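Local coordinates for hypothetical protein Atu1826 (PDB 2I3D) that is of unknown function but is probably an alpha/beta hydrolase that works through a serine nucleophile, at residues B[69-74]-B[220-225]; B[132-137]-B[157-162]; B[151-156]-B[212-217]; B[173-178]-B[204-209]. One frame throughout, in Å; residues are numbered along the deposited sequence.

Contact 1: residues B[69-74]-B[220-225]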
loop_
_atom_site.group_PDB
_atom_site.type_symbol
_atom_site.label_atom_id
_atom_site.label_comp_id
_atom_site.label_asym_id
_atom_site.label_seq_id
_atom_site.Cartn_x
_atom_site.Cartn_y
_atom_site.Cartn_z
ATOM N N TYR B 69 -0.291 0.061 -8.312
ATOM C CA TYR B 69 0.833 -0.434 -9.130
ATOM C C TYR B 69 0.455 -1.682 -9.936
ATOM O O TYR B 69 0.685 -1.732 -11.137
ATOM C CB TYR B 69 2.078 -0.710 -8.258
ATOM C CG TYR B 69 3.158 -1.261 -9.136
ATOM C CD1 TYR B 69 3.881 -0.409 -9.979
ATOM C CD2 TYR B 69 3.382 -2.629 -9.228
ATOM C CE1 TYR B 69 4.819 -0.907 -10.829
ATOM C CE2 TYR B 69 4.345 -3.138 -10.103
ATOM C CZ TYR B 69 5.051 -2.259 -10.890
ATOM O OH TYR B 69 5.999 -2.707 -11.772
ATOM N N GLN B 70 -0.134 -2.680 -9.259
ATOM C CA GLN B 70 -0.550 -3.896 -9.968
ATOM C C GLN B 70 -1.586 -3.629 -11.065
ATOM O O GLN B 70 -1.520 -4.250 -12.125
ATOM C CB GLN B 70 -1.088 -4.911 -8.982
ATOM C CG GLN B 70 0.035 -5.455 -8.068
ATOM C CD GLN B 70 0.990 -6.324 -8.805
ATOM O OE1 GLN B 70 0.585 -7.137 -9.684
ATOM N NE2 GLN B 70 2.281 -6.139 -8.530
ATOM N N LEU B 71 -2.526 -2.710 -10.840
ATOM C CA LEU B 71 -3.456 -2.374 -11.904
ATOM C C LEU B 71 -2.692 -1.761 -13.078
ATOM O O LEU B 71 -2.923 -2.114 -14.234
ATOM C CB LEU B 71 -4.532 -1.390 -11.415
ATOM C CG LEU B 71 -5.598 -1.997 -10.470
ATOM C CD1 LEU B 71 -6.338 -0.924 -9.673
ATOM C CD2 LEU B 71 -6.612 -2.888 -11.298
ATOM N N PHE B 72 -1.815 -0.793 -12.767
ATOM C CA PHE B 72 -0.954 -0.221 -13.794
ATOM C C PHE B 72 -0.235 -1.331 -14.591
ATOM O O PHE B 72 -0.264 -1.352 -15.841
ATOM C CB PHE B 72 0.040 0.708 -13.119
ATOM C CG PHE B 72 1.010 1.359 -14.058
ATOM C CD1 PHE B 72 0.809 2.680 -14.476
ATOM C CD2 PHE B 72 2.168 0.677 -14.474
ATOM C CE1 PHE B 72 1.746 3.321 -15.317
ATOM C CE2 PHE B 72 3.112 1.294 -15.305
ATOM C CZ PHE B 72 2.901 2.626 -15.739
ATOM N N TYR B 73 0.414 -2.254 -13.874
ATOM C CA TYR B 73 1.175 -3.309 -14.531
ATOM C C TYR B 73 0.290 -4.230 -15.401
ATOM O O TYR B 73 0.704 -4.625 -16.491
ATOM C CB TYR B 73 1.903 -4.122 -13.468
ATOM C CG TYR B 73 2.901 -5.104 -14.009
ATOM C CD1 TYR B 73 4.081 -4.675 -14.628
ATOM C CD2 TYR B 73 2.672 -6.462 -13.887
ATOM C CE1 TYR B 73 5.010 -5.605 -15.126
ATOM C CE2 TYR B 73 3.583 -7.395 -14.383
ATOM C CZ TYR B 73 4.730 -6.954 -15.000
ATOM O OH TYR B 73 5.598 -7.928 -15.448
ATOM N N LEU B 74 -0.936 -4.534 -14.946
ATOM C CA LEU B 74 -1.896 -5.298 -15.750
ATOM C C LEU B 74 -2.149 -4.664 -17.119
ATOM O O LEU B 74 -2.062 -5.338 -18.180
ATOM C CB LEU B 74 -3.220 -5.412 -14.987
ATOM C CG LEU B 74 -4.341 -6.085 -15.789
ATOM C CD1 LEU B 74 -3.877 -7.460 -16.353
ATOM C CD2 LEU B 74 -5.558 -6.261 -14.821
ATOM N N GLU B 220 -5.583 -12.596 -5.243
ATOM C CA GLU B 220 -6.910 -13.031 -5.654
ATOM C C GLU B 220 -7.590 -11.889 -6.444
ATOM O O GLU B 220 -8.169 -12.093 -7.540
ATOM C CB GLU B 220 -7.772 -13.447 -4.455
ATOM C CG GLU B 220 -9.144 -13.916 -4.909
ATOM C CD GLU B 220 -9.985 -14.598 -3.815
ATOM O OE1 GLU B 220 -9.472 -14.823 -2.682
ATOM O OE2 GLU B 220 -11.149 -14.957 -4.137
ATOM N N LEU B 221 -7.523 -10.696 -5.849
ATOM C CA LEU B 221 -8.060 -9.483 -6.519
ATOM C C LEU B 221 -7.462 -9.317 -7.922
ATOM O O LEU B 221 -8.181 -9.131 -8.903
ATOM C CB LEU B 221 -7.728 -8.242 -5.670
ATOM C CG LEU B 221 -7.991 -6.887 -6.332
ATOM C CD1 LEU B 221 -9.488 -6.669 -6.612
ATOM C CD2 LEU B 221 -7.368 -5.753 -5.451
HETATM N N MSE B 222 -6.138 -9.387 -8.030
HETATM C CA MSE B 222 -5.489 -9.074 -9.296
HETATM C C MSE B 222 -5.781 -10.160 -10.352
HETATM O O MSE B 222 -5.889 -9.858 -11.543
HETATM C CB MSE B 222 -3.988 -8.860 -9.103
HETATM C CG MSE B 222 -3.650 -7.583 -8.311
HETATM SE SE MSE B 222 -4.684 -5.988 -8.941
HETATM C CE MSE B 222 -4.162 -6.102 -10.695
ATOM N N GLY B 223 -5.916 -11.413 -9.919
ATOM C CA GLY B 223 -6.359 -12.499 -10.814
ATOM C C GLY B 223 -7.721 -12.240 -11.414
ATOM O O GLY B 223 -7.955 -12.485 -12.594
ATOM N N GLU B 224 -8.630 -11.732 -10.596
ATOM C CA GLU B 224 -9.984 -11.407 -11.079
ATOM C C GLU B 224 -9.934 -10.229 -12.040
ATOM O O GLU B 224 -10.596 -10.268 -13.083
ATOM C CB GLU B 224 -10.905 -11.089 -9.908
ATOM C CG GLU B 224 -11.191 -12.318 -8.985
ATOM C CD GLU B 224 -12.206 -13.312 -9.543
ATOM O OE1 GLU B 224 -12.756 -13.120 -10.649
ATOM O OE2 GLU B 224 -12.480 -14.288 -8.814
ATOM N N CYS B 225 -9.144 -9.198 -11.706
ATOM C CA CYS B 225 -8.953 -8.064 -12.650
ATOM C C CYS B 225 -8.335 -8.522 -14.002
ATOM O O CYS B 225 -8.793 -8.123 -15.060
ATOM C CB CYS B 225 -8.081 -6.986 -12.005
ATOM S SG CYS B 225 -8.933 -6.209 -10.600
#
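The selenomethionine Met222 reaches from helix 220-225 to helix 69-74 and lays its terminal methyl against the backbone there. Met222 CE lies 3.5 Å from Gln70 O and 3.8 Å from Leu71 N, so the methyl rests on peptide groups as much as on side chains. Behind it the selenium and CG run alongside Gln70, and Gln70 CB is 3.8 Å from Met222 SE. Two bends place the methyl: chi2 of -46° and chi3 of -55° curl the chain so that its methyl turns onto the Gln70 carbonyl, and it meets the Leu71 side chain at about a right angle. Cys225, one turn further on, supplies the second point of touch. Leu74 CD2 comes to 3.8 Å from Cys225 CB and closes on the end of that residue's backbone as well, while Leu71 CD2 is shared between Met222 CE and the sulfur, 4.1 Å from Cys225 SG.

The two helices run nearly side by side, their short axes inclined at 28°, and both pack on the same face of the central sheet, as expected of an alpha/beta hydrolase. The 10.7 Å between the short axes is bridged by Met222, Leu71 and Leu74, with Cys225 meeting the two leucines, and the contact is wholly apolar in its side-chain pairings. Strand 146-152 runs beneath: Leu71 touches Met150 and Ile152, and Leu74 and Cys225 also meet Met150. Farther out, Leu221 and Glu224 set helix 218-233 on strands 171-176 and 202-207, while Gln70 packs on Gly216 of the second subunit.

Contact 2: residues B[132-137]-B[157-162]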
loop_
_atom_site.group_PDB
_atom_site.type_symbol
_atom_site.label_atom_id
_atom_site.label_comp_id
_atom_site.label_asym_id
_atom_site.label_seq_id
_atom_site.Cartn_x
_atom_site.Cartn_y
_atom_site.Cartn_z
ATOM N N GLY B 132 -10.327 6.656 -5.583
ATOM C CA GLY B 132 -9.978 6.633 -6.992
ATOM C C GLY B 132 -11.075 6.046 -7.891
ATOM O O GLY B 132 -11.189 6.469 -9.035
ATOM N N ALA B 133 -11.869 5.081 -7.377
ATOM C CA ALA B 133 -12.940 4.489 -8.198
ATOM C C ALA B 133 -14.049 5.537 -8.362
ATOM O O ALA B 133 -14.749 5.566 -9.393
ATOM C CB ALA B 133 -13.501 3.245 -7.521
ATOM N N TRP B 134 -14.291 6.332 -7.314
ATOM C CA TRP B 134 -15.316 7.396 -7.436
ATOM C C TRP B 134 -14.890 8.460 -8.452
ATOM O O TRP B 134 -15.684 8.865 -9.360
ATOM C CB TRP B 134 -15.571 7.989 -6.044
ATOM C CG TRP B 134 -16.599 9.086 -5.977
ATOM C CD1 TRP B 134 -17.926 9.015 -6.322
ATOM C CD2 TRP B 134 -16.363 10.419 -5.508
ATOM N NE1 TRP B 134 -18.534 10.262 -6.126
ATOM C CE2 TRP B 134 -17.598 11.126 -5.605
ATOM C CE3 TRP B 134 -15.210 11.105 -5.062
ATOM C CZ2 TRP B 134 -17.712 12.473 -5.222
ATOM C CZ3 TRP B 134 -15.323 12.407 -4.674
ATOM C CH2 TRP B 134 -16.553 13.092 -4.745
ATOM N N ILE B 135 -13.650 8.967 -8.305
ATOM C CA ILE B 135 -13.134 9.857 -9.359
ATOM C C ILE B 135 -13.158 9.187 -10.757
ATOM O O ILE B 135 -13.572 9.805 -11.758
ATOM C CB ILE B 135 -11.719 10.363 -9.028
ATOM C CG1 ILE B 135 -11.683 11.017 -7.619
ATOM C CG2 ILE B 135 -11.199 11.305 -10.175
ATOM C CD1 ILE B 135 -12.494 12.348 -7.540
ATOM N N GLY B 136 -12.770 7.902 -10.829
ATOM C CA GLY B 136 -12.749 7.219 -12.102
ATOM C C GLY B 136 -14.111 7.151 -12.778
ATOM O O GLY B 136 -14.236 7.358 -14.001
HETATM N N MSE B 137 -15.134 6.860 -11.989
HETATM C CA MSE B 137 -16.471 6.745 -12.582
HETATM C C MSE B 137 -17.006 8.126 -12.996
HETATM O O MSE B 137 -17.790 8.222 -13.955
HETATM C CB MSE B 137 -17.431 5.926 -11.707
HETATM C CG MSE B 137 -16.933 4.474 -11.528
HETATM SE SE MSE B 137 -18.225 3.236 -10.809
HETATM C CE MSE B 137 -19.169 2.835 -12.487
ATOM N N ASN B 157 -21.533 4.571 0.170
ATOM C CA ASN B 157 -22.065 5.068 1.425
ATOM C C ASN B 157 -21.368 6.369 1.858
ATOM O O ASN B 157 -21.899 7.086 2.692
ATOM C CB ASN B 157 -21.933 3.983 2.544
ATOM C CG ASN B 157 -20.476 3.483 2.757
ATOM O OD1 ASN B 157 -19.658 3.504 1.848
ATOM N ND2 ASN B 157 -20.151 3.068 4.017
ATOM N N THR B 158 -20.182 6.653 1.295
ATOM C CA THR B 158 -19.376 7.830 1.678
ATOM C C THR B 158 -19.353 8.907 0.592
ATOM O O THR B 158 -19.289 10.124 0.900
ATOM C CB THR B 158 -17.902 7.377 1.925
ATOM O OG1 THR B 158 -17.884 6.324 2.897
ATOM C CG2 THR B 158 -17.025 8.567 2.353
ATOM N N TYR B 159 -19.341 8.461 -0.664
ATOM C CA TYR B 159 -19.303 9.370 -1.822
ATOM C C TYR B 159 -20.537 9.081 -2.658
ATOM O O TYR B 159 -21.021 7.936 -2.693
ATOM C CB TYR B 159 -18.036 9.163 -2.657
ATOM C CG TYR B 159 -16.803 9.496 -1.839
ATOM C CD1 TYR B 159 -16.540 10.814 -1.445
ATOM C CD2 TYR B 159 -15.892 8.517 -1.474
ATOM C CE1 TYR B 159 -15.428 11.142 -0.715
ATOM C CE2 TYR B 159 -14.756 8.846 -0.705
ATOM C CZ TYR B 159 -14.562 10.150 -0.319
ATOM O OH TYR B 159 -13.436 10.468 0.406
ATOM N N ASP B 160 -21.023 10.126 -3.311
ATOM C CA ASP B 160 -22.259 10.083 -4.082
ATOM C C ASP B 160 -22.013 9.527 -5.500
ATOM O O ASP B 160 -21.399 10.175 -6.338
ATOM C CB ASP B 160 -22.813 11.515 -4.139
ATOM C CG ASP B 160 -24.089 11.632 -4.954
ATOM O OD1 ASP B 160 -24.763 10.584 -5.193
ATOM O OD2 ASP B 160 -24.414 12.796 -5.333
ATOM N N PHE B 161 -22.553 8.348 -5.797
ATOM C CA PHE B 161 -22.427 7.782 -7.170
ATOM C C PHE B 161 -23.660 8.007 -8.059
ATOM O O PHE B 161 -23.796 7.370 -9.113
ATOM C CB PHE B 161 -22.148 6.269 -7.077
ATOM C CG PHE B 161 -20.729 5.952 -6.695
ATOM C CD1 PHE B 161 -19.841 5.455 -7.628
ATOM C CD2 PHE B 161 -20.316 6.102 -5.370
ATOM C CE1 PHE B 161 -18.504 5.153 -7.272
ATOM C CE2 PHE B 161 -18.993 5.778 -4.942
ATOM C CZ PHE B 161 -18.075 5.288 -5.917
ATOM N N SER B 162 -24.581 8.859 -7.606
ATOM C CA SER B 162 -25.868 8.900 -8.255
ATOM C C SER B 162 -25.756 9.655 -9.596
ATOM O O SER B 162 -26.701 9.610 -10.389
ATOM C CB SER B 162 -26.948 9.467 -7.331
ATOM O OG SER B 162 -26.801 10.817 -7.285
#
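Trp134 is held on three counts at once: Tyr159 covers one face of its indole, Phe161 turns a face to its pyrrole edge, and a backbone carbonyl takes its N-H. The methylene of Tyr159 sits almost exactly over the five-membered ring, with Tyr159 CB 3.4 Å from the centroid of the Trp134 five-membered ring and 4° off its normal, a CH-pi contact of good geometry. From there the phenol ring continues over the six-membered ring as an offset stack, the planes 20° apart and the centroids separated by 4.6 Å. Phe161 is met differently. Trp134 CD1 lies 3.6 Å above the centre of the phenyl plane, an edge-to-face pair in which the indole supplies the edge. Beyond it, the selenium of Met137 approaches the rim of the same phenyl ring, with SE 4.0 Å from Phe161 CE1, a Met-aromatic contact.

The indole extends from helix 131-142 with CG anti to the backbone N (chi1 -180°), which carries it straight out into the loop that follows strand 146-152. Trp134 NE1 then donates to Asp160 O over 2.9 Å; the oxygen lies close to the indole plane, but the donor stands well above the carbonyl plane. Asp160 also shapes its own loop, because OD1 accepts from Ser162 N, which makes an Asx turn, and from Ser162 OG. The helix begins at the putative nucleophile elbow, to which Gly132 belongs. The N-H bond fixes the rotation of the indole between its two aromatic neighbours, so a buried polar group is satisfied while the rings join loop to helix.

Contact 3: residues B[151-156]-B[212-217]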
loop_
_atom_site.group_PDB
_atom_site.type_symbol
_atom_site.label_atom_id
_atom_site.label_comp_id
_atom_site.label_asym_id
_atom_site.label_seq_id
_atom_site.Cartn_x
_atom_site.Cartn_y
_atom_site.Cartn_z
ATOM N N SER B 151 -13.605 -0.676 -10.958
ATOM C CA SER B 151 -13.802 0.084 -9.709
ATOM C C SER B 151 -13.577 -0.889 -8.577
ATOM O O SER B 151 -14.412 -1.765 -8.344
ATOM C CB SER B 151 -15.202 0.676 -9.621
ATOM O OG SER B 151 -15.303 1.757 -10.491
ATOM N N ILE B 152 -12.436 -0.742 -7.907
ATOM C CA ILE B 152 -12.013 -1.626 -6.840
ATOM C C ILE B 152 -12.410 -0.937 -5.511
ATOM O O ILE B 152 -11.983 0.197 -5.232
ATOM C CB ILE B 152 -10.511 -1.850 -6.865
ATOM C CG1 ILE B 152 -10.120 -2.587 -8.151
ATOM C CG2 ILE B 152 -10.128 -2.696 -5.661
ATOM C CD1 ILE B 152 -10.147 -1.788 -9.478
ATOM N N ALA B 153 -13.236 -1.616 -4.727
ATOM C CA ALA B 153 -13.649 -1.102 -3.396
ATOM C C ALA B 153 -14.304 0.286 -3.446
ATOM O O ALA B 153 -13.906 1.172 -2.693
ATOM C CB ALA B 153 -12.456 -1.055 -2.380
ATOM N N PRO B 154 -15.338 0.461 -4.268
ATOM C CA PRO B 154 -16.016 1.771 -4.300
ATOM C C PRO B 154 -16.771 2.030 -2.965
ATOM O O PRO B 154 -17.094 1.052 -2.249
ATOM C CB PRO B 154 -17.000 1.600 -5.460
ATOM C CG PRO B 154 -17.409 0.142 -5.392
ATOM C CD PRO B 154 -16.057 -0.569 -5.045
ATOM N N GLN B 155 -17.052 3.305 -2.614
ATOM C CA GLN B 155 -17.571 3.619 -1.287
ATOM C C GLN B 155 -18.852 4.418 -1.487
ATOM O O GLN B 155 -18.892 5.624 -1.241
ATOM C CB GLN B 155 -16.575 4.495 -0.508
ATOM C CG GLN B 155 -15.185 3.914 -0.337
ATOM C CD GLN B 155 -14.200 5.049 -0.125
ATOM O OE1 GLN B 155 -13.718 5.324 1.004
ATOM N NE2 GLN B 155 -13.900 5.728 -1.217
ATOM N N PRO B 156 -19.916 3.762 -1.966
ATOM C CA PRO B 156 -21.147 4.549 -2.261
ATOM C C PRO B 156 -21.957 5.004 -1.017
ATOM O O PRO B 156 -22.956 5.737 -1.166
ATOM C CB PRO B 156 -22.014 3.571 -3.068
ATOM C CG PRO B 156 -21.514 2.136 -2.646
ATOM C CD PRO B 156 -20.028 2.327 -2.310
ATOM N N HIS B 212 -11.253 -3.687 3.107
ATOM C CA HIS B 212 -11.137 -2.567 2.160
ATOM C C HIS B 212 -9.769 -2.521 1.494
ATOM O O HIS B 212 -9.605 -1.947 0.431
ATOM C CB HIS B 212 -11.414 -1.228 2.852
ATOM C CG HIS B 212 -11.709 -0.109 1.899
ATOM N ND1 HIS B 212 -12.860 -0.083 1.127
ATOM C CD2 HIS B 212 -11.034 1.022 1.607
ATOM C CE1 HIS B 212 -12.855 1.003 0.369
ATOM N NE2 HIS B 212 -11.770 1.706 0.663
ATOM N N PHE B 213 -8.783 -3.113 2.160
ATOM C CA PHE B 213 -7.374 -3.104 1.719
ATOM C C PHE B 213 -6.959 -4.423 1.068
ATOM O O PHE B 213 -5.823 -4.552 0.609
ATOM C CB PHE B 213 -6.528 -2.773 2.924
ATOM C CG PHE B 213 -7.096 -1.620 3.693
ATOM C CD1 PHE B 213 -7.047 -0.351 3.148
ATOM C CD2 PHE B 213 -7.826 -1.845 4.840
ATOM C CE1 PHE B 213 -7.639 0.743 3.809
ATOM C CE2 PHE B 213 -8.438 -0.779 5.521
ATOM C CZ PHE B 213 -8.341 0.526 5.000
ATOM N N PHE B 214 -7.937 -5.326 0.873
ATOM C CA PHE B 214 -7.662 -6.663 0.316
ATOM C C PHE B 214 -6.450 -7.284 1.021
ATOM O O PHE B 214 -5.651 -7.988 0.385
ATOM C CB PHE B 214 -7.487 -6.589 -1.197
ATOM C CG PHE B 214 -8.726 -6.142 -1.879
ATOM C CD1 PHE B 214 -9.662 -7.086 -2.324
ATOM C CD2 PHE B 214 -9.013 -4.774 -1.986
ATOM C CE1 PHE B 214 -10.898 -6.661 -2.949
ATOM C CE2 PHE B 214 -10.196 -4.348 -2.574
ATOM C CZ PHE B 214 -11.152 -5.278 -3.040
ATOM N N ASN B 215 -6.342 -7.080 2.340
ATOM C CA ASN B 215 -5.185 -7.654 3.027
ATOM C C ASN B 215 -5.221 -9.183 2.915
ATOM O O ASN B 215 -6.193 -9.819 3.296
ATOM C CB ASN B 215 -5.140 -7.250 4.504
ATOM C CG ASN B 215 -4.805 -5.783 4.694
ATOM O OD1 ASN B 215 -3.927 -5.197 3.998
ATOM N ND2 ASN B 215 -5.483 -5.174 5.633
ATOM N N GLY B 216 -4.118 -9.749 2.422
ATOM C CA GLY B 216 -3.998 -11.199 2.237
ATOM C C GLY B 216 -4.783 -11.687 1.036
ATOM O O GLY B 216 -4.857 -12.912 0.789
ATOM N N LYS B 217 -5.340 -10.743 0.262
ATOM C CA LYS B 217 -6.165 -11.092 -0.897
ATOM C C LYS B 217 -5.786 -10.348 -2.169
ATOM O O LYS B 217 -6.557 -10.349 -3.150
ATOM C CB LYS B 217 -7.670 -10.872 -0.582
ATOM C CG LYS B 217 -8.197 -11.692 0.609
ATOM C CD LYS B 217 -8.270 -13.161 0.273
ATOM C CE LYS B 217 -8.756 -13.916 1.503
ATOM N NZ LYS B 217 -8.887 -15.349 1.205
#
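Apolar packing joins Ile152, the last residue of strand 146-152, and Ala153 just after it to the ring of Phe214. Ile152 CG2 comes within 3.5 Å of Phe214 CE2, the two side chains crossing at about a right angle. Ala153 CB approaches that ring at its edge, 4.0 Å from Phe214 CE2. With CG1 beside the backbone N (chi1 -65°), the CG2 branch of Ile152 stands anti to that N and is offered to the phenyl group.

Contacts to the imidazole form a second group. His212 CE1 lies 3.2 Å from Ala153 O, a carbonyl buried without a hydrogen-bonding partner, and 3.5 Å from Ala153 CB. Gln155 CG comes in at 3.8 Å from His212 CE1. The loop leaving the strand thus packs against the carbon between the two ring nitrogens. These nitrogens are engaged elsewhere: NE2 with Ser130 and ND1 with Asp179, a pattern consistent with the Ser-His-Asp triad of an alpha/beta hydrolase, the serine lying on a putative nucleophile elbow.

Within the histidine loop Lys217 N donates to Phe214 O over 2.8 Å, and Lys217 is the N-cap of helix 218-233. The carbonyl of His212 is hydrogen-bonded to the hydroxyl of Tyr129, whose side chain also touches those of Ile152 and Ala153.

Contact 4: residues B[173-178]-B[204-209]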
loop_
_atom_site.group_PDB
_atom_site.type_symbol
_atom_site.label_atom_id
_atom_site.label_comp_id
_atom_site.label_asym_id
_atom_site.label_seq_id
_atom_site.Cartn_x
_atom_site.Cartn_y
_atom_site.Cartn_z
ATOM N N ILE B 173 -16.807 -4.186 -11.015
ATOM C CA ILE B 173 -16.818 -3.654 -9.654
ATOM C C ILE B 173 -16.400 -4.830 -8.807
ATOM O O ILE B 173 -16.977 -5.928 -8.914
ATOM C CB ILE B 173 -18.200 -3.103 -9.253
ATOM C CG1 ILE B 173 -18.517 -1.873 -10.103
ATOM C CG2 ILE B 173 -18.241 -2.768 -7.774
ATOM C CD1 ILE B 173 -19.900 -1.259 -9.883
ATOM N N ILE B 174 -15.382 -4.614 -7.955
ATOM C CA ILE B 174 -14.905 -5.727 -7.135
ATOM C C ILE B 174 -14.691 -5.230 -5.709
ATOM O O ILE B 174 -14.124 -4.157 -5.495
ATOM C CB ILE B 174 -13.651 -6.430 -7.788
ATOM C CG1 ILE B 174 -13.113 -7.567 -6.946
ATOM C CG2 ILE B 174 -12.573 -5.356 -8.127
ATOM C CD1 ILE B 174 -12.355 -8.540 -7.924
ATOM N N ASN B 175 -15.215 -5.979 -4.743
ATOM C CA ASN B 175 -15.185 -5.543 -3.323
ATOM C C ASN B 175 -15.100 -6.776 -2.464
ATOM O O ASN B 175 -15.394 -7.881 -2.927
ATOM C CB ASN B 175 -16.406 -4.689 -2.915
ATOM C CG ASN B 175 -17.750 -5.481 -2.974
ATOM O OD1 ASN B 175 -18.500 -5.586 -1.979
ATOM N ND2 ASN B 175 -18.062 -6.009 -4.147
ATOM N N GLY B 176 -14.672 -6.590 -1.237
ATOM C CA GLY B 176 -14.588 -7.726 -0.309
ATOM C C GLY B 176 -15.735 -7.826 0.682
ATOM O O GLY B 176 -16.286 -6.818 1.125
ATOM N N ASP B 177 -16.012 -9.046 1.145
ATOM C CA ASP B 177 -17.150 -9.230 2.057
ATOM C C ASP B 177 -16.748 -8.973 3.515
ATOM O O ASP B 177 -17.595 -9.075 4.422
ATOM C CB ASP B 177 -17.836 -10.602 1.891
ATOM C CG ASP B 177 -16.952 -11.768 2.298
ATOM O OD1 ASP B 177 -15.877 -11.564 2.925
ATOM O OD2 ASP B 177 -17.363 -12.929 2.010
ATOM N N ALA B 178 -15.486 -8.616 3.748
ATOM C CA ALA B 178 -15.015 -8.253 5.101
ATOM C C ALA B 178 -14.670 -6.748 5.196
ATOM O O ALA B 178 -14.014 -6.281 6.138
ATOM C CB ALA B 178 -13.802 -9.109 5.478
ATOM N N HIS B 204 -19.795 -7.928 -11.312
ATOM C CA HIS B 204 -19.600 -7.597 -9.909
ATOM C C HIS B 204 -19.090 -8.831 -9.172
ATOM O O HIS B 204 -19.831 -9.824 -9.028
ATOM C CB HIS B 204 -20.902 -7.140 -9.273
ATOM C CG HIS B 204 -20.791 -6.910 -7.803
ATOM N ND1 HIS B 204 -21.857 -7.042 -6.929
ATOM C CD2 HIS B 204 -19.724 -6.539 -7.049
ATOM C CE1 HIS B 204 -21.447 -6.755 -5.698
ATOM N NE2 HIS B 204 -20.166 -6.435 -5.746
ATOM N N ARG B 205 -17.836 -8.780 -8.714
ATOM C CA ARG B 205 -17.301 -9.884 -7.945
ATOM C C ARG B 205 -17.126 -9.455 -6.493
ATOM O O ARG B 205 -16.577 -8.401 -6.227
ATOM C CB ARG B 205 -15.934 -10.287 -8.540
ATOM C CG ARG B 205 -15.224 -11.408 -7.811
ATOM C CD ARG B 205 -15.956 -12.801 -7.986
ATOM N NE ARG B 205 -15.389 -13.737 -7.021
ATOM C CZ ARG B 205 -16.083 -14.629 -6.327
ATOM N NH1 ARG B 205 -17.406 -14.778 -6.521
ATOM N NH2 ARG B 205 -15.440 -15.420 -5.469
ATOM N N THR B 206 -17.571 -10.285 -5.558
ATOM C CA THR B 206 -17.355 -10.067 -4.141
ATOM C C THR B 206 -16.339 -11.117 -3.679
ATOM O O THR B 206 -16.573 -12.346 -3.858
ATOM C CB THR B 206 -18.658 -10.166 -3.347
ATOM O OG1 THR B 206 -19.605 -9.198 -3.852
ATOM C CG2 THR B 206 -18.404 -9.911 -1.821
ATOM N N LEU B 207 -15.205 -10.656 -3.139
ATOM C CA LEU B 207 -14.147 -11.596 -2.725
ATOM C C LEU B 207 -14.297 -11.974 -1.276
ATOM O O LEU B 207 -14.219 -11.111 -0.402
ATOM C CB LEU B 207 -12.748 -10.971 -2.857
ATOM C CG LEU B 207 -12.170 -10.764 -4.239
ATOM C CD1 LEU B 207 -10.670 -10.508 -4.131
ATOM C CD2 LEU B 207 -12.408 -11.997 -5.041
ATOM N N PRO B 208 -14.462 -13.278 -0.994
ATOM C CA PRO B 208 -14.525 -13.730 0.408
ATOM C C PRO B 208 -13.283 -13.382 1.206
ATOM O O PRO B 208 -12.153 -13.620 0.759
ATOM C CB PRO B 208 -14.669 -15.273 0.283
ATOM C CG PRO B 208 -15.334 -15.434 -1.096
ATOM C CD PRO B 208 -14.614 -14.395 -1.948
ATOM N N GLY B 209 -13.500 -12.823 2.376
ATOM C CA GLY B 209 -12.399 -12.604 3.279
ATOM C C GLY B 209 -11.631 -11.323 3.042
ATOM O O GLY B 209 -10.721 -11.030 3.836
HETATM O O HOH W 1 -20.982 -6.940 -2.453
#
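The side chains of Asn175 and His204 meet at a slant on one face of the sheet, their amide and imidazole planes 17° apart. The amide meets the ring at its edge, Asn175 ND2 standing 2.7 Å from His204 NE2, but the bend at the hydrogen, 128°, makes this a weak hydrogen bond despite the short distance. Asn175 CG sits between the backbone N and the carbonyl carbon (chi1 65°), which turns the amide across toward the neighbouring strand. Its other end, OD1, accepts from a water that also lies 3.0 Å from Thr206 OG1, so a bridge runs across the strands on this face. Ile173 CG2 flanks the imidazole obliquely.

Beneath these side chains, strands 171-176 and 202-207 run parallel, and helix 184-195 connects them as the crossover of a beta-alpha-beta unit, with Asn188 and Val191 packing on His204. Strand 202-207 is the outermost at this end of the sheet within the chain. Residues 173 to 176 pair in step with 204 to 207, through backbone bonds that include Leu207 N to Asn175 O at 2.8 Å. On the opposite face Ile174 meets Arg205 at a slant, Ile174 CD1 lying 4.0 Å from Arg205 CB, and its CG1 touches the side chain of Leu207; Leu221 of helix 218-233 packs on both Ile174 and Leu207.

Where the strands give way to loops, Asp177 turns its carboxylate toward Gly209. Asp177 OD1 accepts from Gly209 N over 2.7 Å, from above the carboxylate plane, while Asp177 OD2 rests 3.4 Å from Pro208 CA.

Overall arrangement
From the N terminus, helix 66-77 opens contact 1, which closes only at helix 218-233 and so encloses the other three. Contact 2 begins on helix 131-142, and its partner loop lies beyond strand 146-152; because contact 3 starts at the end of that strand, contacts 2 and 3 cross along the chain. Contact 4, between strands 171-176 and 202-207, opens and closes within the span of contact 3 and follows contact 2 in series. Strand 146-152 hydrogen-bonds to strand 171-176, joining contacts 3 and 4 through the sheet. Contact 1 also meets contact 3, through Leu221 on Phe214 and Leu71 on Ile152, while contact 2 meets contact 3 through Phe161 and Met137.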